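Local structure of beta-lactamase Mb2281c (Mycobacterium bovis, 3I7J) at residues G161-P166 / I234-K239; Q172-A177 / R222-F227; E205-N208 / W214-E217; E217-R222 / A266-Y271. The protein probably acts as a serine hydrolase of the beta-lactamase and DD-peptidase superfamily, with penicillin-like beta-lactams as its presumed substrates. One frame throughout, in Å; residues are numbered along the deposited sequence.

Contact 1: G161-P166 / I234-K239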
loop_
_atom_site.group_PDB
_atom_site.type_symbol
_atom_site.label_atom_id
_atom_site.label_comp_id
_atom_site.label_asym_id
_atom_site.label_seq_id
_atom_site.Cartn_x
_atom_site.Cartn_y
_atom_site.Cartn_z
ATOM N N GLY A 161 -11.250 5.011 -0.080
ATOM C CA GLY A 161 -12.639 4.751 -0.409
ATOM C C GLY A 161 -12.735 3.677 -1.478
ATOM O O GLY A 161 -13.613 2.811 -1.446
ATOM N N ASP A 162 -11.810 3.727 -2.429
ATOM C CA ASP A 162 -11.779 2.763 -3.517
ATOM C C ASP A 162 -11.365 1.393 -2.977
ATOM O O ASP A 162 -11.760 0.358 -3.515
ATOM C CB ASP A 162 -10.794 3.228 -4.591
ATOM C CG ASP A 162 -10.919 2.443 -5.874
ATOM O OD1 ASP A 162 -11.980 2.533 -6.518
ATOM O OD2 ASP A 162 -9.960 1.738 -6.241
ATOM N N LEU A 163 -10.575 1.386 -1.908
ATOM C CA LEU A 163 -10.126 0.125 -1.310
ATOM C C LEU A 163 -11.212 -0.510 -0.436
ATOM O O LEU A 163 -11.172 -1.702 -0.142
ATOM C CB LEU A 163 -8.861 0.362 -0.476
ATOM C CG LEU A 163 -7.647 0.879 -1.253
ATOM C CD1 LEU A 163 -6.448 1.075 -0.316
ATOM C CD2 LEU A 163 -7.301 -0.117 -2.349
ATOM N N LEU A 164 -12.185 0.303 -0.040
ATOM C CA LEU A 164 -13.289 -0.128 0.809
ATOM C C LEU A 164 -14.440 -0.627 -0.065
ATOM O O LEU A 164 -15.075 -1.637 0.237
ATOM C CB LEU A 164 -13.731 1.062 1.659
ATOM C CG LEU A 164 -14.065 0.931 3.146
ATOM C CD1 LEU A 164 -13.119 -0.013 3.861
ATOM C CD2 LEU A 164 -14.008 2.327 3.768
ATOM N N ARG A 165 -14.690 0.104 -1.148
ATOM C CA ARG A 165 -15.732 -0.201 -2.134
ATOM C C ARG A 165 -15.078 -0.001 -3.502
ATOM O O ARG A 165 -15.146 1.082 -4.073
ATOM C CB ARG A 165 -16.907 0.774 -1.980
ATOM C CG ARG A 165 -17.683 0.626 -0.679
ATOM C CD ARG A 165 -18.400 -0.712 -0.637
ATOM N NE ARG A 165 -19.203 -0.880 0.578
ATOM C CZ ARG A 165 -18.707 -1.205 1.766
ATOM N NH1 ARG A 165 -17.401 -1.403 1.913
ATOM N NH2 ARG A 165 -19.520 -1.334 2.803
ATOM N N PRO A 166 -14.446 -1.050 -4.048
ATOM C CA PRO A 166 -13.768 -0.983 -5.347
ATOM C C PRO A 166 -14.553 -0.385 -6.500
ATOM O O PRO A 166 -15.686 -0.775 -6.757
ATOM C CB PRO A 166 -13.375 -2.436 -5.603
ATOM C CG PRO A 166 -14.433 -3.205 -4.867
ATOM C CD PRO A 166 -14.521 -2.445 -3.579
ATOM N N ILE A 234 -1.301 3.430 5.555
ATOM C CA ILE A 234 -2.699 3.300 5.221
ATOM C C ILE A 234 -3.123 1.857 5.419
ATOM O O ILE A 234 -2.446 0.931 4.978
ATOM C CB ILE A 234 -2.993 3.717 3.754
ATOM C CG1 ILE A 234 -4.470 3.442 3.428
ATOM C CG2 ILE A 234 -2.100 2.939 2.776
ATOM C CD1 ILE A 234 -4.907 3.972 2.054
ATOM N N TRP A 235 -4.216 1.668 6.141
ATOM C CA TRP A 235 -4.754 0.338 6.312
ATOM C C TRP A 235 -6.250 0.416 6.119
ATOM O O TRP A 235 -6.880 1.446 6.376
ATOM C CB TRP A 235 -4.376 -0.306 7.666
ATOM C CG TRP A 235 -4.794 0.388 8.942
ATOM C CD1 TRP A 235 -3.958 0.929 9.882
ATOM C CD2 TRP A 235 -6.119 0.501 9.478
ATOM N NE1 TRP A 235 -4.678 1.359 10.969
ATOM C CE2 TRP A 235 -6.007 1.109 10.749
ATOM C CE3 TRP A 235 -7.391 0.141 9.014
ATOM C CZ2 TRP A 235 -7.124 1.369 11.563
ATOM C CZ3 TRP A 235 -8.499 0.399 9.819
ATOM C CH2 TRP A 235 -8.357 1.005 11.080
ATOM N N VAL A 236 -6.793 -0.682 5.616
ATOM C CA VAL A 236 -8.211 -0.820 5.335
ATOM C C VAL A 236 -8.588 -2.118 6.014
ATOM O O VAL A 236 -7.968 -3.146 5.764
ATOM C CB VAL A 236 -8.449 -0.961 3.815
ATOM C CG1 VAL A 236 -9.938 -0.986 3.508
ATOM C CG2 VAL A 236 -7.757 0.179 3.078
ATOM N N ASP A 237 -9.586 -2.080 6.884
ATOM C CA ASP A 237 -9.996 -3.289 7.579
ATOM C C ASP A 237 -11.371 -3.681 7.038
ATOM O O ASP A 237 -12.367 -3.052 7.370
ATOM C CB ASP A 237 -10.057 -3.011 9.086
ATOM C CG ASP A 237 -10.264 -4.265 9.903
ATOM O OD1 ASP A 237 -11.035 -5.140 9.450
ATOM O OD2 ASP A 237 -9.673 -4.367 11.002
ATOM N N PRO A 238 -11.440 -4.724 6.191
ATOM C CA PRO A 238 -12.707 -5.181 5.606
ATOM C C PRO A 238 -13.722 -5.690 6.624
ATOM O O PRO A 238 -14.919 -5.699 6.351
ATOM C CB PRO A 238 -12.281 -6.298 4.653
ATOM C CG PRO A 238 -10.844 -6.019 4.380
ATOM C CD PRO A 238 -10.322 -5.553 5.711
ATOM N N LYS A 239 -13.244 -6.130 7.782
ATOM C CA LYS A 239 -14.142 -6.640 8.808
ATOM C C LYS A 239 -14.793 -5.478 9.544
ATOM O O LYS A 239 -16.000 -5.485 9.794
ATOM C CB LYS A 239 -13.389 -7.538 9.799
ATOM C CG LYS A 239 -14.293 -8.208 10.834
ATOM C CD LYS A 239 -13.521 -9.102 11.798
ATOM C CE LYS A 239 -12.924 -10.332 11.106
ATOM N NZ LYS A 239 -13.942 -11.318 10.650
#
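Val236 pushes its two methyl groups against Leu163 and Leu164 at the end of helix 153-164, a helix-on-sheet contact in the alpha/beta fold of the serine beta-lactamases. The strand, 232-237, is an inner member of the antiparallel sheet, and Ile234 and Val236 are the two residues it turns toward the helix. Leu163 is the bump on the helix side. It enters the shallow hollow between those two residues, with CG beside the backbone N and anti to the carbonyl carbon (chi1 -62°), which carries CD1 out to the strand. There Leu163 CD1 lies 3.7 Å from Val236 CG2 and 4.0 Å from Ile234 CD1, while Leu163 CB also rests 3.7 Å from Val236 CG2. Leu163 crosses Val236 at about a right angle, its CB and CD1 both resting on the one methyl CG2, but meets Ile234 methyl to methyl. Phe224 of the neighbouring strand adds to the lining, touching both Leu163 and Val236.

The second branch of the valine fork, CG1, looks toward the last helical turn and approaches Leu163 O at 3.9 Å. Beyond Leu164 the chain leaves the helix, and Arg165 NH1 folds back to Leu164 O while NH2 forms a salt bridge with Asp241. Asp237 OD1 accepts a hydrogen bond from Lys239 N in an Asx turn. Leu164 has a chi1 of -137°, far from staggered, and its exact placing is doubtful: as modelled, its CD1 is 3.3 Å from Val236 CG1, tighter than normal methyl contact.

Contact 2: Q172-A177 / R222-F227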
loop_
_atom_site.group_PDB
_atom_site.type_symbol
_atom_site.label_atom_id
_atom_site.label_comp_id
_atom_site.label_asym_id
_atom_site.label_seq_id
_atom_site.Cartn_x
_atom_site.Cartn_y
_atom_site.Cartn_z
ATOM N N GLN A 172 -14.113 -8.501 -8.162
ATOM C CA GLN A 172 -13.342 -9.745 -8.207
ATOM C C GLN A 172 -11.835 -9.503 -8.148
ATOM O O GLN A 172 -11.109 -10.223 -7.465
ATOM C CB GLN A 172 -13.670 -10.546 -9.472
ATOM C CG GLN A 172 -12.954 -11.896 -9.527
ATOM C CD GLN A 172 -13.041 -12.640 -8.201
ATOM O OE1 GLN A 172 -14.132 -12.831 -7.655
ATOM N NE2 GLN A 172 -11.891 -13.058 -7.672
HETATM N N MSE A 173 -11.364 -8.505 -8.884
HETATM C CA MSE A 173 -9.948 -8.181 -8.879
HETATM C C MSE A 173 -9.567 -7.717 -7.466
HETATM O O MSE A 173 -8.556 -8.150 -6.910
HETATM C CB MSE A 173 -9.656 -7.079 -9.904
HETATM C CG MSE A 173 -8.270 -6.442 -9.773
HETATM SE SE MSE A 173 -6.818 -7.713 -9.921
HETATM C CE MSE A 173 -6.496 -7.586 -11.819
ATOM N N HIS A 174 -10.393 -6.858 -6.876
ATOM C CA HIS A 174 -10.103 -6.351 -5.533
ATOM C C HIS A 174 -10.090 -7.464 -4.497
ATOM O O HIS A 174 -9.274 -7.452 -3.570
ATOM C CB HIS A 174 -11.107 -5.272 -5.116
ATOM C CG HIS A 174 -10.837 -4.694 -3.761
ATOM N ND1 HIS A 174 -11.501 -5.108 -2.625
ATOM C CD2 HIS A 174 -9.957 -3.748 -3.356
ATOM C CE1 HIS A 174 -11.044 -4.442 -1.580
ATOM N NE2 HIS A 174 -10.104 -3.609 -1.997
ATOM N N ALA A 175 -11.000 -8.418 -4.649
ATOM C CA ALA A 175 -11.057 -9.547 -3.734
ATOM C C ALA A 175 -9.755 -10.334 -3.888
ATOM O O ALA A 175 -9.153 -10.767 -2.905
ATOM C CB ALA A 175 -12.250 -10.438 -4.068
ATOM N N ASP A 176 -9.326 -10.505 -5.133
ATOM C CA ASP A 176 -8.101 -11.231 -5.429
ATOM C C ASP A 176 -6.874 -10.476 -4.903
ATOM O O ASP A 176 -5.979 -11.071 -4.314
ATOM C CB ASP A 176 -7.984 -11.450 -6.942
ATOM C CG ASP A 176 -6.764 -12.279 -7.326
ATOM O OD1 ASP A 176 -6.774 -12.904 -8.402
ATOM O OD2 ASP A 176 -5.790 -12.302 -6.557
ATOM N N ALA A 177 -6.850 -9.165 -5.118
ATOM C CA ALA A 177 -5.746 -8.332 -4.676
ATOM C C ALA A 177 -5.639 -8.300 -3.156
ATOM O O ALA A 177 -4.565 -8.060 -2.615
ATOM C CB ALA A 177 -5.910 -6.917 -5.216
ATOM N N ARG A 222 -7.642 -9.711 8.142
ATOM C CA ARG A 222 -7.848 -9.358 6.731
ATOM C C ARG A 222 -7.428 -7.924 6.391
ATOM O O ARG A 222 -7.485 -7.508 5.232
ATOM C CB ARG A 222 -9.314 -9.558 6.350
ATOM C CG ARG A 222 -9.773 -11.006 6.376
ATOM C CD ARG A 222 -11.287 -11.062 6.327
ATOM N NE ARG A 222 -11.833 -10.418 5.132
ATOM C CZ ARG A 222 -13.078 -9.963 5.045
ATOM N NH1 ARG A 222 -13.892 -10.081 6.089
ATOM N NH2 ARG A 222 -13.509 -9.399 3.922
ATOM N N THR A 223 -7.025 -7.175 7.409
ATOM C CA THR A 223 -6.578 -5.800 7.223
ATOM C C THR A 223 -5.428 -5.790 6.207
ATOM O O THR A 223 -4.555 -6.653 6.251
ATOM C CB THR A 223 -6.096 -5.205 8.568
ATOM O OG1 THR A 223 -7.164 -5.281 9.525
ATOM C CG2 THR A 223 -5.674 -3.737 8.397
ATOM N N PHE A 224 -5.443 -4.824 5.288
ATOM C CA PHE A 224 -4.405 -4.711 4.261
ATOM C C PHE A 224 -4.074 -3.235 4.033
ATOM O O PHE A 224 -4.852 -2.361 4.411
ATOM C CB PHE A 224 -4.884 -5.365 2.950
ATOM C CG PHE A 224 -6.074 -4.682 2.322
ATOM C CD1 PHE A 224 -5.901 -3.604 1.452
ATOM C CD2 PHE A 224 -7.370 -5.107 2.612
ATOM C CE1 PHE A 224 -7.001 -2.963 0.880
ATOM C CE2 PHE A 224 -8.482 -4.475 2.048
ATOM C CZ PHE A 224 -8.296 -3.401 1.179
ATOM N N GLY A 225 -2.924 -2.969 3.417
ATOM C CA GLY A 225 -2.511 -1.601 3.165
ATOM C C GLY A 225 -1.004 -1.503 3.021
ATOM O O GLY A 225 -0.390 -2.328 2.346
ATOM N N HIS A 226 -0.393 -0.515 3.666
ATOM C CA HIS A 226 1.049 -0.351 3.553
ATOM C C HIS A 226 1.511 0.821 4.408
ATOM O O HIS A 226 0.738 1.739 4.679
ATOM C CB HIS A 226 1.402 -0.060 2.086
ATOM C CG HIS A 226 2.569 -0.840 1.559
ATOM N ND1 HIS A 226 3.861 -0.624 1.984
ATOM C CD2 HIS A 226 2.642 -1.805 0.610
ATOM C CE1 HIS A 226 4.681 -1.419 1.319
ATOM N NE2 HIS A 226 3.968 -2.146 0.479
ATOM N N PHE A 227 2.762 0.783 4.861
ATOM C CA PHE A 227 3.305 1.919 5.600
ATOM C C PHE A 227 4.581 2.274 4.860
ATOM O O PHE A 227 5.020 1.520 3.989
ATOM C CB PHE A 227 3.562 1.601 7.089
ATOM C CG PHE A 227 4.839 0.857 7.366
ATOM C CD1 PHE A 227 4.911 -0.520 7.189
ATOM C CD2 PHE A 227 5.962 1.535 7.842
ATOM C CE1 PHE A 227 6.082 -1.219 7.482
ATOM C CE2 PHE A 227 7.138 0.850 8.140
ATOM C CZ PHE A 227 7.199 -0.533 7.959
#
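The imidazole of His174 and the ring of Phe224 meet obliquely, their planes inclined at 69° and their centroids 5.6 Å apart, so the pair is neither a stack nor a T. Contact is confined to one phenyl atom, CZ, and the NE2-CE1 side of the imidazole. Phe224 CZ, the far end of the phenyl, lies 3.7 Å from His174 NE2 and 4.0 Å from His174 CE1. The two side chains run at about a right angle to each other. His174 stretches out from helix 171-177 with CG opposite the backbone N (chi1 -179°), which brings the outer part of its ring to the strand. Phe224 holds its ring between its own backbone N and carbonyl carbon (chi1 64°) and points it off strand 224-228 toward the helix; Arg222 O lies in the phenyl plane at the ring's edge.

Neighbours bracket the pair: Arg48 of helix 42-56 and Pro166 touch His174, while Val236 and Thr178 touch Phe224. The short helix is thus brought against the face of the sheet that also receives helix 153-164. No hydrogen bond crosses between the segments, and with a phenyl carbon facing the imidazole, what joins them is van der Waals attraction, probably with a small contribution from the ring electrons.

Contact 3: E205-N208 / W214-E217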
loop_
_atom_site.group_PDB
_atom_site.type_symbol
_atom_site.label_atom_id
_atom_site.label_comp_id
_atom_site.label_asym_id
_atom_site.label_seq_id
_atom_site.Cartn_x
_atom_site.Cartn_y
_atom_site.Cartn_z
ATOM N N GLU A 205 0.046 -5.012 1.434
ATOM C CA GLU A 205 0.489 -5.914 2.488
ATOM C C GLU A 205 -0.771 -6.388 3.192
ATOM O O GLU A 205 -1.765 -5.662 3.248
ATOM C CB GLU A 205 1.376 -5.204 3.513
ATOM C CG GLU A 205 2.103 -6.177 4.439
ATOM C CD GLU A 205 2.348 -5.609 5.835
ATOM O OE1 GLU A 205 2.641 -4.399 5.958
ATOM O OE2 GLU A 205 2.258 -6.384 6.809
ATOM N N ILE A 206 -0.738 -7.613 3.705
ATOM C CA ILE A 206 -1.864 -8.170 4.450
ATOM C C ILE A 206 -1.340 -8.440 5.861
ATOM O O ILE A 206 -0.303 -9.077 6.042
ATOM C CB ILE A 206 -2.384 -9.479 3.819
ATOM C CG1 ILE A 206 -3.081 -9.171 2.490
ATOM C CG2 ILE A 206 -3.371 -10.161 4.751
ATOM C CD1 ILE A 206 -3.612 -10.428 1.770
ATOM N N ARG A 207 -2.062 -7.935 6.853
ATOM C CA ARG A 207 -1.685 -8.060 8.254
ATOM C C ARG A 207 -1.623 -9.476 8.785
ATOM O O ARG A 207 -0.629 -9.891 9.399
ATOM C CB ARG A 207 -2.667 -7.270 9.117
ATOM C CG ARG A 207 -2.425 -7.358 10.617
ATOM C CD ARG A 207 -3.554 -6.664 11.362
ATOM N NE ARG A 207 -3.347 -6.602 12.810
ATOM C CZ ARG A 207 -3.452 -7.642 13.632
ATOM N NH1 ARG A 207 -3.759 -8.843 13.161
ATOM N NH2 ARG A 207 -3.259 -7.476 14.930
ATOM N N ASN A 208 -2.699 -10.214 8.550
ATOM C CA ASN A 208 -2.812 -11.573 9.039
ATOM C C ASN A 208 -2.706 -11.416 10.550
ATOM O O ASN A 208 -3.481 -10.672 11.146
ATOM C CB ASN A 208 -1.673 -12.434 8.503
ATOM C CG ASN A 208 -1.846 -13.891 8.840
ATOM O OD1 ASN A 208 -2.803 -14.528 8.410
ATOM N ND2 ASN A 208 -0.924 -14.430 9.625
ATOM N N TRP A 214 2.555 -2.615 12.530
ATOM C CA TRP A 214 2.224 -1.197 12.555
ATOM C C TRP A 214 0.734 -0.952 12.770
ATOM O O TRP A 214 0.346 0.136 13.197
ATOM C CB TRP A 214 2.704 -0.498 11.274
ATOM C CG TRP A 214 2.351 -1.209 9.997
ATOM C CD1 TRP A 214 3.004 -2.270 9.434
ATOM C CD2 TRP A 214 1.256 -0.902 9.128
ATOM N NE1 TRP A 214 2.379 -2.641 8.262
ATOM C CE2 TRP A 214 1.303 -1.820 8.054
ATOM C CE3 TRP A 214 0.233 0.060 9.156
ATOM C CZ2 TRP A 214 0.371 -1.802 7.012
ATOM C CZ3 TRP A 214 -0.695 0.075 8.120
ATOM C CH2 TRP A 214 -0.618 -0.852 7.064
ATOM N N THR A 215 -0.103 -1.950 12.483
ATOM C CA THR A 215 -1.545 -1.797 12.691
ATOM C C THR A 215 -1.895 -2.033 14.167
ATOM O O THR A 215 -1.015 -2.299 14.991
ATOM C CB THR A 215 -2.373 -2.782 11.812
ATOM O OG1 THR A 215 -2.003 -4.134 12.113
ATOM C CG2 THR A 215 -2.137 -2.510 10.337
ATOM N N GLY A 216 -3.176 -1.923 14.504
ATOM C CA GLY A 216 -3.583 -2.114 15.886
ATOM C C GLY A 216 -3.772 -3.574 16.252
ATOM O O GLY A 216 -3.898 -4.427 15.373
ATOM N N GLU A 217 -3.789 -3.865 17.550
ATOM C CA GLU A 217 -3.974 -5.233 18.020
ATOM C C GLU A 217 -5.384 -5.702 17.734
ATOM O O GLU A 217 -5.666 -6.897 17.774
ATOM C CB GLU A 217 -3.724 -5.335 19.523
ATOM C CG GLU A 217 -2.279 -5.181 19.931
ATOM C CD GLU A 217 -2.056 -5.579 21.380
ATOM O OE1 GLU A 217 -2.784 -5.060 22.255
ATOM O OE2 GLU A 217 -1.153 -6.408 21.640
HETATM O O HOH W 1 -3.771 -9.024 17.528
#
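Arg207 meets Thr215 and Gly216, and Glu205 meets Trp214, where the end of edge strand 205-206 faces the returning chain at 214-217. Arg207 is the longer arm. Its CB points toward the 214-217 segment, CG lies opposite the backbone N (chi1 178°) and the chain stays extended as far as NE, so the side chain passes obliquely over Thr215, CG and then CD going by Thr215 OG1. NE is also near that hydroxyl, but the bond is weak and the oxygen's position uncertain; NE makes a second weak bond, 3.4 Å long, to Gly216 O. At the tip, NH2 gives the firmer bond to Gly216 O, at 3.1 Å and 140°, with the carbonyl oxygen somewhat off the guanidinium plane. The same NH2 donates in plane to a water at 3.1 Å, and that water donates to Glu217 O at 2.9 Å. NH1 turns back to its own segment for a weak bond with Asn208 O.

Trp214 NE1 donates to Glu205 OE1 at 2.9 Å and 153°; the donor comes on the syn side, a little out of the carboxylate plane, while OE1 lies in the plane of the indole. Glu205 OE2 forms a salt bridge with Lys210. The Trp214 ring packs on Phe227 and Trp235. This is a polar tie across the loop that links neighbouring antiparallel strands 205-206 and 224-228 in the beta-lactamase fold.

Contact 4: E217-R222 / A266-Y271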
loop_
_atom_site.group_PDB
_atom_site.type_symbol
_atom_site.label_atom_id
_atom_site.label_comp_id
_atom_site.label_asym_id
_atom_site.label_seq_id
_atom_site.Cartn_x
_atom_site.Cartn_y
_atom_site.Cartn_z
ATOM N N GLU A 217 -3.789 -3.865 17.550
ATOM C CA GLU A 217 -3.974 -5.233 18.020
ATOM C C GLU A 217 -5.384 -5.702 17.734
ATOM O O GLU A 217 -5.666 -6.897 17.774
ATOM C CB GLU A 217 -3.724 -5.335 19.523
ATOM C CG GLU A 217 -2.279 -5.181 19.931
ATOM C CD GLU A 217 -2.056 -5.579 21.380
ATOM O OE1 GLU A 217 -2.784 -5.060 22.255
ATOM O OE2 GLU A 217 -1.153 -6.408 21.640
ATOM N N CYS A 218 -6.271 -4.759 17.447
ATOM C CA CYS A 218 -7.651 -5.108 17.170
ATOM C C CYS A 218 -8.007 -5.147 15.680
ATOM O O CYS A 218 -9.125 -5.519 15.311
ATOM C CB CYS A 218 -8.579 -4.161 17.935
ATOM S SG CYS A 218 -8.455 -4.353 19.743
ATOM N N ASN A 219 -7.068 -4.768 14.819
ATOM C CA ASN A 219 -7.329 -4.831 13.387
ATOM C C ASN A 219 -7.525 -6.307 13.057
ATOM O O ASN A 219 -6.883 -7.164 13.657
ATOM C CB ASN A 219 -6.147 -4.251 12.596
ATOM C CG ASN A 219 -6.278 -2.746 12.372
ATOM O OD1 ASN A 219 -7.209 -2.288 11.702
ATOM N ND2 ASN A 219 -5.358 -1.975 12.937
ATOM N N SER A 220 -8.425 -6.613 12.127
ATOM C CA SER A 220 -8.674 -8.010 11.768
ATOM C C SER A 220 -7.511 -8.543 10.940
ATOM O O SER A 220 -6.729 -7.763 10.389
ATOM C CB SER A 220 -9.948 -8.134 10.942
ATOM O OG SER A 220 -9.738 -7.572 9.664
ATOM N N THR A 221 -7.411 -9.867 10.840
ATOM C CA THR A 221 -6.348 -10.497 10.064
ATOM C C THR A 221 -6.467 -10.162 8.574
ATOM O O THR A 221 -5.501 -10.300 7.826
ATOM C CB THR A 221 -6.362 -12.052 10.224
ATOM O OG1 THR A 221 -7.672 -12.553 9.922
ATOM C CG2 THR A 221 -5.976 -12.461 11.645
ATOM N N ARG A 222 -7.642 -9.711 8.142
ATOM C CA ARG A 222 -7.848 -9.358 6.731
ATOM C C ARG A 222 -7.428 -7.924 6.391
ATOM O O ARG A 222 -7.485 -7.508 5.232
ATOM C CB ARG A 222 -9.314 -9.558 6.350
ATOM C CG ARG A 222 -9.773 -11.006 6.376
ATOM C CD ARG A 222 -11.287 -11.062 6.327
ATOM N NE ARG A 222 -11.833 -10.418 5.132
ATOM C CZ ARG A 222 -13.078 -9.963 5.045
ATOM N NH1 ARG A 222 -13.892 -10.081 6.089
ATOM N NH2 ARG A 222 -13.509 -9.399 3.922
ATOM N N ALA A 266 -7.607 2.870 18.759
ATOM C CA ALA A 266 -8.449 3.966 19.222
ATOM C C ALA A 266 -9.474 4.261 18.129
ATOM O O ALA A 266 -10.663 4.438 18.402
ATOM C CB ALA A 266 -7.600 5.206 19.504
ATOM N N VAL A 267 -9.009 4.294 16.884
ATOM C CA VAL A 267 -9.899 4.547 15.760
ATOM C C VAL A 267 -10.926 3.416 15.594
ATOM O O VAL A 267 -12.103 3.679 15.359
ATOM C CB VAL A 267 -9.085 4.762 14.453
ATOM C CG1 VAL A 267 -9.984 4.666 13.228
ATOM C CG2 VAL A 267 -8.441 6.147 14.490
ATOM N N LEU A 268 -10.495 2.168 15.734
ATOM C CA LEU A 268 -11.427 1.058 15.604
ATOM C C LEU A 268 -12.486 1.096 16.700
ATOM O O LEU A 268 -13.670 0.967 16.424
ATOM C CB LEU A 268 -10.689 -0.278 15.670
ATOM C CG LEU A 268 -9.785 -0.648 14.492
ATOM C CD1 LEU A 268 -8.939 -1.838 14.882
ATOM C CD2 LEU A 268 -10.606 -0.941 13.246
ATOM N N ALA A 269 -12.058 1.266 17.945
ATOM C CA ALA A 269 -12.986 1.297 19.063
ATOM C C ALA A 269 -14.019 2.423 18.957
ATOM O O ALA A 269 -15.170 2.245 19.337
ATOM C CB ALA A 269 -12.219 1.418 20.378
ATOM N N GLU A 270 -13.615 3.574 18.435
ATOM C CA GLU A 270 -14.524 4.708 18.321
ATOM C C GLU A 270 -15.420 4.744 17.083
ATOM O O GLU A 270 -16.589 5.109 17.181
ATOM C CB GLU A 270 -13.721 6.016 18.428
ATOM C CG GLU A 270 -14.463 7.261 17.956
ATOM C CD GLU A 270 -13.715 8.558 18.265
ATOM O OE1 GLU A 270 -12.468 8.586 18.157
ATOM O OE2 GLU A 270 -14.377 9.563 18.598
ATOM N N TYR A 271 -14.899 4.349 15.925
ATOM C CA TYR A 271 -15.687 4.399 14.690
ATOM C C TYR A 271 -16.297 3.093 14.165
ATOM O O TYR A 271 -17.118 3.122 13.249
ATOM C CB TYR A 271 -14.842 5.053 13.595
ATOM C CG TYR A 271 -14.416 6.461 13.951
ATOM C CD1 TYR A 271 -15.273 7.539 13.754
ATOM C CD2 TYR A 271 -13.172 6.707 14.525
ATOM C CE1 TYR A 271 -14.901 8.830 14.123
ATOM C CE2 TYR A 271 -12.790 7.997 14.897
ATOM C CZ TYR A 271 -13.666 9.052 14.691
ATOM O OH TYR A 271 -13.306 10.331 15.054
#
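Leu268 sets a single methyl, CD1, on the peptide bond between Cys218 and Asn219. Cys218 C and Asn219 N are each 3.5 Å from Leu268 CD1, so the methyl sits against the middle of the amide linkage. Cys218 CB adds an apolar touch on Leu268 CD1 at 3.9 Å. From the other residue of the linkage, Asn219 CG comes to 3.8 Å of the same methyl, its side chain lying across the leucine at about a right angle. The leucine gets there because CG stands beside its backbone N, anti to the carbonyl carbon (chi1 -70°), and chi2 of 168° extends CD1 away from the helix.

One step out, the helix also holds the loop by polar means: Asp265, nearly one turn before Leu268, accepts hydrogen bonds from Glu217 N on one carboxylate oxygen and from Cys218 N on the other. The indole of Trp235 from strand 232-237 touches both Leu268 and Asn219. Further along the loop, Ser220 OG is hydrogen-bonded to Asp237 OD1, while on the helix itself Val267 and Tyr271 rest on strand 15-21. The whole is a C-terminal helix, 256-271, lying on one face of the central antiparallel sheet and catching an inter-strand loop at its margin, as in the serine beta-lactamase and DD-peptidase fold.

All four contacts gather round one antiparallel sheet. Contacts 1 and 2, with centres 8 Å apart, bring consecutive helices against adjacent strands: Val236 N hydrogen-bonds Phe224 O at 2.8 Å, and Leu163 O lies 2.9 Å from His174 NE2. Contact 3 joins on at the next strand, where Glu205 N hydrogen-bonds Gly225 O at 2.9 Å. Contact 4 shares Glu217 with contact 3, their centres 10 Å apart, and uses the other face of the sheet, where Trp235 of segment 234-239 reaches its loop. Glu205 of contact 3 lies near, without touching, an SxxK pattern that probably marks the serine active site.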